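Local structure of peptidoglycan D,D-transpeptidase PbpA (Mycobacterium tuberculosis, 3UN7) at residues Pro154-Ser159 against Trp169-Asp174; Phe195-Thr200 against Glu372-Ala377; Arg274-Asp279 against Ala325-Gly330; Gly295-Pro298 against Ala302-Met305; Gly385-Val390 against Ala452-Ala457. The protein probably cross-links the peptide stems of cell-wall peptidoglycan as a penicillin-binding D,D-transpeptidase and takes part in regulating cell length. All blocks are in the same frame, centred on the assembly; numbering follows the deposited sequence.

Interaction 1 (Pro154-Ser159 against Trp169-Asp174)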
# COMPACT_ATOMS: atom_id res chain seq x y z
N PRO A 154 -12.44 13.19 -10.34
CA PRO A 154 -12.36 12.91 -11.78
C PRO A 154 -13.50 13.49 -12.60
O PRO A 154 -13.36 13.61 -13.81
CB PRO A 154 -12.39 11.37 -11.85
CG PRO A 154 -11.81 10.96 -10.51
CD PRO A 154 -12.44 11.94 -9.56
N ASN A 155 -14.61 13.88 -11.96
CA ASN A 155 -15.73 14.52 -12.69
C ASN A 155 -15.29 15.81 -13.35
O ASN A 155 -15.82 16.19 -14.39
CB ASN A 155 -16.93 14.78 -11.77
CG ASN A 155 -17.61 13.49 -11.37
OD1 ASN A 155 -18.20 12.81 -12.21
ND2 ASN A 155 -17.50 13.14 -10.08
N LEU A 156 -14.32 16.48 -12.74
CA LEU A 156 -13.73 17.70 -13.30
C LEU A 156 -13.10 17.51 -14.67
O LEU A 156 -13.28 18.34 -15.58
CB LEU A 156 -12.68 18.25 -12.34
CG LEU A 156 -13.20 18.98 -11.10
CD1 LEU A 156 -12.05 19.33 -10.12
CD2 LEU A 156 -14.00 20.24 -11.47
N LEU A 157 -12.34 16.42 -14.80
CA LEU A 157 -11.63 16.10 -16.03
C LEU A 157 -12.54 15.41 -17.06
O LEU A 157 -12.25 15.41 -18.25
CB LEU A 157 -10.35 15.30 -15.72
CG LEU A 157 -9.41 16.22 -14.91
CD1 LEU A 157 -8.10 15.55 -14.50
CD2 LEU A 157 -9.10 17.50 -15.68
N ALA A 158 -13.68 14.90 -16.59
CA ALA A 158 -14.70 14.33 -17.46
C ALA A 158 -15.68 15.40 -18.00
O ALA A 158 -16.59 15.09 -18.78
CB ALA A 158 -15.45 13.23 -16.71
N SER A 159 -15.48 16.65 -17.61
CA SER A 159 -16.29 17.73 -18.15
C SER A 159 -16.13 17.84 -19.66
O SER A 159 -15.06 17.62 -20.20
CB SER A 159 -15.94 19.06 -17.51
OG SER A 159 -16.66 20.10 -18.12
N TRP A 169 -7.05 20.90 -14.53
CA TRP A 169 -5.74 20.36 -14.83
C TRP A 169 -4.61 21.23 -14.24
O TRP A 169 -3.70 20.71 -13.61
CB TRP A 169 -5.56 20.21 -16.35
CG TRP A 169 -4.32 19.49 -16.74
CD1 TRP A 169 -3.20 20.04 -17.32
CD2 TRP A 169 -4.04 18.10 -16.58
NE1 TRP A 169 -2.26 19.06 -17.53
CE2 TRP A 169 -2.75 17.86 -17.08
CE3 TRP A 169 -4.77 17.02 -16.05
CZ2 TRP A 169 -2.17 16.59 -17.09
CZ3 TRP A 169 -4.19 15.76 -16.04
CH2 TRP A 169 -2.91 15.55 -16.56
N GLN A 170 -4.73 22.54 -14.43
CA GLN A 170 -3.74 23.51 -13.95
C GLN A 170 -3.73 23.62 -12.42
O GLN A 170 -2.66 23.61 -11.80
CB GLN A 170 -4.00 24.87 -14.62
CG GLN A 170 -3.23 26.07 -14.05
CD GLN A 170 -4.14 27.04 -13.32
OE1 GLN A 170 -5.18 26.65 -12.76
NE2 GLN A 170 -3.77 28.31 -13.32
N ARG A 171 -4.93 23.68 -11.81
CA ARG A 171 -5.07 23.67 -10.35
C ARG A 171 -4.43 22.42 -9.72
O ARG A 171 -3.70 22.53 -8.75
CB ARG A 171 -6.55 23.76 -9.93
CG ARG A 171 -7.22 25.13 -10.13
CD ARG A 171 -8.69 25.10 -9.67
NE ARG A 171 -9.66 25.11 -10.77
CZ ARG A 171 -10.55 24.15 -11.02
NH1 ARG A 171 -10.61 23.07 -10.26
NH2 ARG A 171 -11.40 24.28 -12.04
N LEU A 172 -4.70 21.25 -10.29
CA LEU A 172 -4.19 19.98 -9.75
C LEU A 172 -2.68 19.87 -9.94
O LEU A 172 -1.95 19.41 -9.05
CB LEU A 172 -4.91 18.78 -10.38
CG LEU A 172 -6.41 18.62 -10.05
CD1 LEU A 172 -7.11 17.54 -10.90
CD2 LEU A 172 -6.64 18.36 -8.57
N GLY A 173 -2.20 20.32 -11.10
CA GLY A 173 -0.78 20.30 -11.41
C GLY A 173 0.06 21.21 -10.54
O GLY A 173 1.22 20.89 -10.22
N ASP A 174 -0.53 22.33 -10.14
CA ASP A 174 0.15 23.35 -9.35
C ASP A 174 -0.01 23.10 -7.85
O ASP A 174 0.76 23.65 -7.06
CB ASP A 174 -0.35 24.75 -9.72
CG ASP A 174 0.17 25.23 -11.08
OD1 ASP A 174 1.07 24.58 -11.66
OD2 ASP A 174 -0.33 26.26 -11.56

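Interaction 2 (Phe195-Thr200 against Glu372-Ala377)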
# COMPACT_ATOMS: atom_id res chain seq x y z
N PHE A 195 10.58 -1.63 8.52
CA PHE A 195 11.59 -2.44 7.83
C PHE A 195 12.33 -3.41 8.75
O PHE A 195 12.95 -4.36 8.27
CB PHE A 195 12.59 -1.56 7.08
CG PHE A 195 13.23 -2.25 5.90
CD1 PHE A 195 12.45 -2.64 4.81
CD2 PHE A 195 14.58 -2.54 5.89
CE1 PHE A 195 13.03 -3.29 3.73
CE2 PHE A 195 15.16 -3.20 4.81
CZ PHE A 195 14.37 -3.56 3.73
N LYS A 196 12.24 -3.20 10.06
CA LYS A 196 12.78 -4.16 11.03
C LYS A 196 12.13 -5.53 10.87
O LYS A 196 12.65 -6.54 11.34
CB LYS A 196 12.61 -3.64 12.46
CG LYS A 196 13.29 -2.30 12.71
CD LYS A 196 12.90 -1.73 14.07
CE LYS A 196 13.62 -0.42 14.35
NZ LYS A 196 12.98 0.31 15.49
N VAL A 197 10.98 -5.59 10.19
CA VAL A 197 10.39 -6.87 9.82
C VAL A 197 11.33 -7.61 8.86
O VAL A 197 11.55 -8.81 8.99
CB VAL A 197 8.99 -6.69 9.18
CG1 VAL A 197 8.49 -8.00 8.60
CG2 VAL A 197 7.99 -6.13 10.21
N ILE A 198 11.90 -6.88 7.90
CA ILE A 198 12.81 -7.49 6.93
C ILE A 198 14.14 -7.84 7.58
O ILE A 198 14.69 -8.93 7.36
CB ILE A 198 13.00 -6.58 5.68
CG1 ILE A 198 11.65 -6.31 4.99
CG2 ILE A 198 14.00 -7.18 4.70
CD1 ILE A 198 10.78 -7.54 4.72
N THR A 199 14.66 -6.92 8.39
CA THR A 199 15.92 -7.15 9.09
C THR A 199 15.79 -8.40 9.97
O THR A 199 16.69 -9.25 9.98
CB THR A 199 16.32 -5.93 9.96
OG1 THR A 199 16.36 -4.75 9.14
CG2 THR A 199 17.70 -6.14 10.65
N THR A 200 14.67 -8.52 10.68
CA THR A 200 14.41 -9.67 11.54
C THR A 200 14.30 -10.97 10.73
O THR A 200 14.89 -11.98 11.12
CB THR A 200 13.14 -9.47 12.39
OG1 THR A 200 13.24 -8.24 13.11
CG2 THR A 200 12.92 -10.63 13.37
N GLU A 372 4.29 -14.10 15.42
CA GLU A 372 4.34 -14.05 16.87
C GLU A 372 4.97 -12.74 17.36
O GLU A 372 4.48 -12.11 18.30
CB GLU A 372 5.11 -15.27 17.37
CG GLU A 372 5.63 -15.25 18.80
CD GLU A 372 6.89 -16.13 18.94
OE1 GLU A 372 7.81 -15.72 19.70
OE2 GLU A 372 6.95 -17.21 18.28
N LEU A 373 6.05 -12.33 16.71
CA LEU A 373 6.72 -11.07 17.04
C LEU A 373 5.78 -9.88 16.81
O LEU A 373 5.71 -8.96 17.63
CB LEU A 373 8.00 -10.92 16.19
CG LEU A 373 9.16 -11.85 16.58
CD1 LEU A 373 10.41 -11.61 15.73
CD2 LEU A 373 9.50 -11.67 18.03
N MET A 374 5.06 -9.93 15.70
CA MET A 374 4.12 -8.88 15.32
C MET A 374 2.85 -8.88 16.18
O MET A 374 2.30 -7.82 16.47
CB MET A 374 3.80 -9.00 13.83
CG MET A 374 4.96 -8.56 12.96
SD MET A 374 4.66 -8.81 11.19
CE MET A 374 3.45 -7.52 10.85
N VAL A 375 2.40 -10.05 16.61
CA VAL A 375 1.34 -10.12 17.64
C VAL A 375 1.82 -9.43 18.94
O VAL A 375 1.07 -8.66 19.56
CB VAL A 375 0.88 -11.57 17.91
CG1 VAL A 375 0.04 -11.66 19.20
CG2 VAL A 375 0.08 -12.10 16.71
N GLY A 376 3.07 -9.67 19.30
CA GLY A 376 3.66 -9.03 20.49
C GLY A 376 3.75 -7.52 20.34
O GLY A 376 3.40 -6.79 21.26
N ALA A 377 4.24 -7.05 19.18
CA ALA A 377 4.33 -5.61 18.91
C ALA A 377 2.96 -4.92 18.95
O ALA A 377 2.84 -3.80 19.48
CB ALA A 377 4.99 -5.37 17.57

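Interaction 3 (Arg274-Asp279 against Ala325-Gly330)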
# COMPACT_ATOMS: atom_id res chain seq x y z
N ARG A 274 14.84 -8.70 -1.49
CA ARG A 274 14.45 -9.24 -2.79
C ARG A 274 13.39 -10.33 -2.66
O ARG A 274 12.41 -10.36 -3.43
CB ARG A 274 15.68 -9.79 -3.53
CG ARG A 274 15.51 -9.88 -5.04
CD ARG A 274 15.89 -8.56 -5.73
NE ARG A 274 17.35 -8.38 -5.88
CZ ARG A 274 18.13 -7.74 -5.02
NH1 ARG A 274 17.64 -7.20 -3.90
NH2 ARG A 274 19.43 -7.63 -5.27
N ALA A 275 13.56 -11.22 -1.69
CA ALA A 275 12.60 -12.29 -1.43
C ALA A 275 11.20 -11.70 -1.15
O ALA A 275 10.19 -12.32 -1.45
CB ALA A 275 13.06 -13.15 -0.27
N PHE A 276 11.18 -10.50 -0.57
CA PHE A 276 9.93 -9.84 -0.23
C PHE A 276 9.49 -8.84 -1.29
O PHE A 276 8.62 -8.01 -1.02
CB PHE A 276 10.05 -9.14 1.12
CG PHE A 276 9.71 -10.02 2.27
CD1 PHE A 276 8.37 -10.23 2.63
CD2 PHE A 276 10.70 -10.64 3.01
CE1 PHE A 276 8.04 -11.03 3.74
CE2 PHE A 276 10.39 -11.45 4.12
CZ PHE A 276 9.06 -11.65 4.47
N GLY A 277 10.10 -8.92 -2.47
CA GLY A 277 9.66 -8.16 -3.63
C GLY A 277 10.35 -6.84 -3.91
O GLY A 277 9.99 -6.15 -4.87
N LEU A 278 11.31 -6.45 -3.08
CA LEU A 278 12.06 -5.23 -3.36
C LEU A 278 13.07 -5.50 -4.46
O LEU A 278 13.53 -6.64 -4.62
CB LEU A 278 12.77 -4.72 -2.11
CG LEU A 278 11.97 -3.86 -1.12
CD1 LEU A 278 10.73 -4.58 -0.61
CD2 LEU A 278 12.89 -3.46 0.02
N ASP A 279 13.41 -4.46 -5.23
CA ASP A 279 14.43 -4.56 -6.27
C ASP A 279 14.07 -5.56 -7.37
O ASP A 279 14.94 -6.07 -8.09
CB ASP A 279 15.81 -4.80 -5.64
CG ASP A 279 16.26 -3.63 -4.80
OD1 ASP A 279 16.55 -2.57 -5.38
OD2 ASP A 279 16.27 -3.75 -3.56
N ALA A 325 1.12 -9.11 4.08
CA ALA A 325 0.29 -10.16 3.45
C ALA A 325 1.07 -11.47 3.27
O ALA A 325 0.54 -12.55 3.47
CB ALA A 325 -0.23 -9.67 2.09
N THR A 326 2.32 -11.34 2.86
CA THR A 326 3.23 -12.49 2.72
C THR A 326 3.42 -13.27 4.04
O THR A 326 3.26 -14.49 4.06
CB THR A 326 4.59 -12.03 2.12
OG1 THR A 326 4.34 -11.51 0.80
CG2 THR A 326 5.60 -13.18 2.00
N ILE A 327 3.74 -12.56 5.11
CA ILE A 327 3.85 -13.17 6.44
C ILE A 327 2.51 -13.82 6.79
O ILE A 327 2.47 -14.98 7.16
CB ILE A 327 4.32 -12.14 7.49
CG1 ILE A 327 5.75 -11.69 7.15
CG2 ILE A 327 4.32 -12.72 8.90
CD1 ILE A 327 6.14 -10.33 7.74
N ALA A 328 1.42 -13.07 6.61
CA ALA A 328 0.06 -13.54 6.89
C ALA A 328 -0.28 -14.85 6.18
O ALA A 328 -0.94 -15.73 6.73
CB ALA A 328 -0.96 -12.46 6.50
N ASN A 329 0.19 -14.97 4.94
CA ASN A 329 -0.03 -16.16 4.13
C ASN A 329 1.09 -17.22 4.26
O ASN A 329 1.42 -17.92 3.29
CB ASN A 329 -0.19 -15.72 2.66
CG ASN A 329 -0.76 -16.80 1.78
OD1 ASN A 329 -1.75 -17.46 2.12
ND2 ASN A 329 -0.14 -16.99 0.62
N GLY A 330 1.69 -17.34 5.44
CA GLY A 330 2.68 -18.40 5.69
C GLY A 330 3.99 -18.30 4.91
O GLY A 330 4.70 -19.30 4.75
O HOH W 1 6.06 -9.40 -0.23

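Interaction 4 (Gly295-Pro298 against Ala302-Met305)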
# COMPACT_ATOMS: atom_id res chain seq x y z
N GLY A 295 18.12 -0.25 -1.75
CA GLY A 295 19.27 0.63 -1.99
C GLY A 295 20.54 -0.16 -2.23
O GLY A 295 20.55 -1.38 -2.02
N PRO A 296 21.61 0.51 -2.68
CA PRO A 296 22.85 -0.20 -2.99
C PRO A 296 23.66 -0.62 -1.76
O PRO A 296 24.49 -1.53 -1.87
CB PRO A 296 23.63 0.82 -3.84
CG PRO A 296 23.15 2.15 -3.33
CD PRO A 296 21.72 1.97 -2.91
N ILE A 297 23.42 0.01 -0.62
CA ILE A 297 24.16 -0.29 0.64
C ILE A 297 25.70 -0.24 0.46
O ILE A 297 26.37 -1.27 0.62
CB ILE A 297 23.71 -1.66 1.29
CG1 ILE A 297 22.17 -1.85 1.23
CG2 ILE A 297 24.16 -1.72 2.73
CD1 ILE A 297 21.69 -3.21 1.75
N PRO A 298 26.25 0.95 0.14
CA PRO A 298 27.68 1.10 -0.21
C PRO A 298 28.66 0.83 0.92
O PRO A 298 29.80 0.40 0.68
CB PRO A 298 27.79 2.56 -0.66
CG PRO A 298 26.68 3.27 0.05
CD PRO A 298 25.54 2.25 0.09
N ALA A 302 25.85 2.91 6.00
CA ALA A 302 24.63 2.77 5.22
C ALA A 302 23.85 1.52 5.64
O ALA A 302 22.63 1.59 5.82
CB ALA A 302 24.94 2.74 3.72
N LEU A 303 24.55 0.40 5.83
CA LEU A 303 23.90 -0.83 6.28
C LEU A 303 23.21 -0.64 7.63
O LEU A 303 22.06 -1.07 7.82
CB LEU A 303 24.90 -2.00 6.37
CG LEU A 303 24.38 -3.33 6.96
CD1 LEU A 303 23.18 -3.87 6.19
CD2 LEU A 303 25.49 -4.35 6.95
N GLY A 304 23.90 0.02 8.56
CA GLY A 304 23.29 0.36 9.85
C GLY A 304 21.95 1.07 9.67
O GLY A 304 20.95 0.68 10.27
N MET A 305 21.95 2.11 8.83
CA MET A 305 20.76 2.92 8.57
C MET A 305 19.69 2.15 7.79
O MET A 305 18.49 2.33 8.03
CB MET A 305 21.15 4.20 7.82
CG MET A 305 21.87 5.27 8.66
SD MET A 305 22.23 6.79 7.71
CE MET A 305 20.56 7.24 7.18

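Interaction 5 (Gly385-Val390 against Ala452-Ala457)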
# COMPACT_ATOMS: atom_id res chain seq x y z
N GLY A 385 -8.69 1.70 18.96
CA GLY A 385 -9.40 1.03 17.88
C GLY A 385 -9.26 -0.48 17.84
O GLY A 385 -9.67 -1.11 16.87
N ALA A 386 -8.68 -1.07 18.89
CA ALA A 386 -8.60 -2.52 19.03
C ALA A 386 -9.99 -3.13 18.85
O ALA A 386 -10.98 -2.52 19.20
CB ALA A 386 -8.02 -2.90 20.40
N ILE A 387 -10.04 -4.34 18.29
CA ILE A 387 -11.30 -4.99 17.96
C ILE A 387 -11.49 -6.20 18.88
O ILE A 387 -10.67 -7.11 18.88
CB ILE A 387 -11.33 -5.47 16.48
CG1 ILE A 387 -10.94 -4.32 15.53
CG2 ILE A 387 -12.71 -6.03 16.12
CD1 ILE A 387 -10.32 -4.77 14.20
N PRO A 388 -12.57 -6.19 19.70
CA PRO A 388 -12.90 -7.32 20.57
C PRO A 388 -12.90 -8.66 19.83
O PRO A 388 -13.61 -8.82 18.83
CB PRO A 388 -14.32 -6.99 21.04
CG PRO A 388 -14.37 -5.51 21.03
CD PRO A 388 -13.53 -5.08 19.86
N GLY A 389 -12.08 -9.60 20.31
CA GLY A 389 -12.05 -10.96 19.77
C GLY A 389 -11.30 -11.07 18.45
O GLY A 389 -11.48 -12.04 17.71
N VAL A 390 -10.49 -10.07 18.15
CA VAL A 390 -9.68 -10.10 16.95
C VAL A 390 -8.24 -9.79 17.32
O VAL A 390 -7.91 -8.71 17.82
CB VAL A 390 -10.21 -9.14 15.83
CG1 VAL A 390 -9.17 -8.98 14.73
CG2 VAL A 390 -11.52 -9.68 15.22
N ALA A 452 -9.24 0.54 11.95
CA ALA A 452 -10.57 0.82 11.36
C ALA A 452 -10.74 0.10 10.02
O ALA A 452 -11.85 -0.30 9.65
CB ALA A 452 -10.76 2.32 11.15
N VAL A 453 -9.64 -0.03 9.29
CA VAL A 453 -9.65 -0.69 7.98
C VAL A 453 -9.83 -2.20 8.16
O VAL A 453 -10.65 -2.83 7.47
CB VAL A 453 -8.39 -0.35 7.16
CG1 VAL A 453 -8.31 -1.19 5.92
CG2 VAL A 453 -8.41 1.11 6.78
N ILE A 454 -9.08 -2.77 9.11
CA ILE A 454 -9.22 -4.18 9.48
C ILE A 454 -10.64 -4.48 9.99
O ILE A 454 -11.24 -5.49 9.59
CB ILE A 454 -8.16 -4.59 10.54
CG1 ILE A 454 -6.77 -4.54 9.90
CG2 ILE A 454 -8.47 -5.99 11.09
CD1 ILE A 454 -5.59 -4.56 10.89
N GLU A 455 -11.17 -3.61 10.84
CA GLU A 455 -12.52 -3.79 11.38
C GLU A 455 -13.52 -3.87 10.24
O GLU A 455 -14.37 -4.77 10.23
CB GLU A 455 -12.88 -2.66 12.34
CG GLU A 455 -14.24 -2.84 13.05
CD GLU A 455 -14.42 -1.90 14.23
OE1 GLU A 455 -13.40 -1.35 14.73
OE2 GLU A 455 -15.58 -1.71 14.67
N ALA A 456 -13.41 -2.96 9.28
CA ALA A 456 -14.30 -2.91 8.13
C ALA A 456 -14.20 -4.19 7.31
O ALA A 456 -15.22 -4.76 6.89
CB ALA A 456 -14.00 -1.70 7.26
N ALA A 457 -12.97 -4.66 7.11
CA ALA A 457 -12.71 -5.92 6.39
C ALA A 457 -13.33 -7.15 7.05
O ALA A 457 -13.77 -8.06 6.36
CB ALA A 457 -11.20 -6.11 6.22
O HOH W 2 -11.19 -0.05 14.98

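Interaction 1 (Pro154-Ser159 against Trp169-Asp174)
L157 is the main apolar link between the short helical turn 154-157 and the C-terminal half of helix 162-174. The two pack near the surface, within the transpeptidase family region. CD1 of L157 lies 4.0 Å from CE3 of W169. It comes in at the edge of the indole, near the ring plane, and the two side chains cross at about a right angle. The same methyl reaches L172, with 4.2 Å between L157 CD1 and L172 CD1. The other branch, L157 CD2, rests 4.1 Å from the backbone N of W169. One residue back, L156 CD1 sits at the edge of the R171 guanidinium, 4.0 Å from NH1. This is a van der Waals touch, not a bond.

Residues of the dimerisation family region pack around this contact. Y66 stacks on the W169 ring, and F61 touches both L157 and W169. The turn is also tied by N155 ND2 to Y49 O. W169 has CG anti to its own N (chi1 -172°), which swings the benzo edge to L157. The helical turn itself is weakly bonded. The bond that follows it, A158 N to P154 O, is 3.1 Å.

Interaction 2 (Phe195-Thr200 against Glu372-Ala377)
T200 and L373 make the tight end of a helix-helix contact in the transpeptidase fold. The SxxK motif, with S193 probably the acylated serine and K196 the lysine, runs into helix 196-205. Helix 364-379 packs against it. The methyls T200 CG2 and L373 CD1 meet tip to tip at 3.6 Å. A chi1 of -54° puts T200 OG1 beside the backbone N and CG2 anti to it, facing the partner helix. F249 of helix 245-251 touches both side chains and closes this end.

The other end is looser. V197 CG2 and M374 SD stand 4.4 Å apart, with I327 of helix 317-328 touching both residues. No hydrogen bond joins the two segments. E372 and V375 lie on the outer side of their helix; E372 is exposed, and neither touches residues 195-200.

Polar bonds hold K196 at both ends. K196 NZ is hydrogen-bonded to S252 OG and N254 OD1, residues of the SxN motif. The carbonyl of K196 takes two donors, T200 N at 2.9 Å and the hydroxyl of the same threonine. T200 OG1 lies 2.5 Å from K196 O, a short distance, tilted 23° from the carbonyl plane.

Interaction 3 (Arg274-Asp279 against Ala325-Gly330)
F276 and T326 have their CA atoms 7.8 Å apart, where helices 266-275 and 317-328 both come to an end. Each helix closes in a Schellman motif with a glycine of positive phi, G277 in one and G330 in the other. The inner bond of each motif is G277 N to R274 O at 2.9 Å and G330 N to I327 O at 3.0 Å.

The F276 ring makes the apolar contact in this buried part of the transpeptidase domain. Its CE1 lies 3.7 Å from T326 CG2 and 4.2 Å from I327 CG1. Both approaches are oblique to the ring. A chi1 of -63° puts T326 OG1 beside the backbone N and leaves CG2 anti to it, against the phenyl. I198 and A201 of helix 196-205 pack on F276 as well.

Beyond the contact, D279 OD1 and OD2 are bonded to T293 OG1 and V294 N. The R274 guanidinium stands near D279, but NH1 is 3.7 Å from OD2, a long charge pairing with the oxygen well out of the guanidinium plane.

A water adds a polar bridge. The T326 hydroxyl is also bonded to E322 O and T333 OG1. The water donates to F276 O at 3.0 Å and to T326 OG1 at 2.9 Å.

Interaction 4 (Gly295-Pro298 against Ala302-Met305)
A chi1 of -41° sets I297 CG1 beside the backbone N and leaves CG2 anti to it; this methyl lands on the backbone of L303. The I297 backbone has positive phi and psi (53° and 64°), unusual for a beta-branched residue, and it turns the chain here. CG2 of I297 is 3.7 Å from L303 CA and equally 3.7 Å from L303 CB. L303, with CG anti to its N, brings CD1 to 4.2 Å from I297 CG2.

The next residue packs on the preceding position of the helix. P298 CD lies 3.7 Å from A302 CB, and P298 CG is slightly farther from the same methyl, at 4.1 Å. The proline is exposed, whereas I297, A302 and L303 are buried. The contact between the segments is wholly apolar.

Polar bonds fix the surroundings. D299 OD1 accepts from A302 N near the start of the helix. P296 O is bonded to R270 NH1, and G295 N to T293 OG1. I297 touches A266 and R270, and L303 touches L269, so both side chains meet helix 266-275. The whole is a loop folded back on the first turns of helix 300-306, the helix it leads into, in the helical part of the transpeptidase fold.

Interaction 5 (Gly385-Val390 against Ala452-Ala457)
One water links G385 and E455. It donates to G385 O at 2.6 Å and to E455 OE1 at 2.6 Å. Both atoms are acceptors and lie 4.3 Å apart, so the water supplies the hydrogens that join them. The bridge ties the loop before strand 393-399 to the C-terminal helix 446-458. That helix packs on the five-stranded antiparallel sheet of the transpeptidase fold.

I387 carries the apolar part of the contact. Its side chain lies obliquely across that of E455. CD1 of I387 sits 3.7 Å from the backbone N of E455 and 3.8 Å from E455 CB. The same methyl also meets I454 CG2 at 3.8 Å. I387 has CG1 beside its own N (chi1 -50°), and chi2 of 153° then extends CD1 to the helix. I387 CG1 comes 3.9 Å from E455 OE1, so the aliphatic branch runs close to the carboxylate. E455 has CG anti to N (chi1 -175°) and an extended chain, which carries OE1 out to the water.

The sheet backs the helix. I454 rests on V425 and V427 of strand 425-431 and on A416 and A418 of strand 411-418. V453 packs on V133 and A135, and on I113 of helix 111-123. V390 also touches A418.

The loop is shaped by a type II beta turn from I387 to V390. P388 and G389 occupy its corners, with G389 at positive phi. V390 N closes the turn on I387 O at 3.1 Å.

In the fold
Interactions 2 and 3 share one buried core. V197 CG1 lies 3.4 Å from I327 CD1, and I198 CD1 lies 3.5 Å from F276 CD2. F195 CE1 also meets L278 CD2 at 3.7 Å. Interaction 2 is nearest the active site: the V197 side chain is about 8 Å from that of S193. Interaction 4 is centred about 20 Å from the centres of interactions 2 and 3 and falls within the chain stretch between the segments of interaction 3. Its nearest atoms come about 4 Å from those of interaction 3, without touching. Interaction 5 is centred about 20 Å from interaction 2, with no touch. Interaction 1 stands apart, its centre about 42 Å from that of interaction 2.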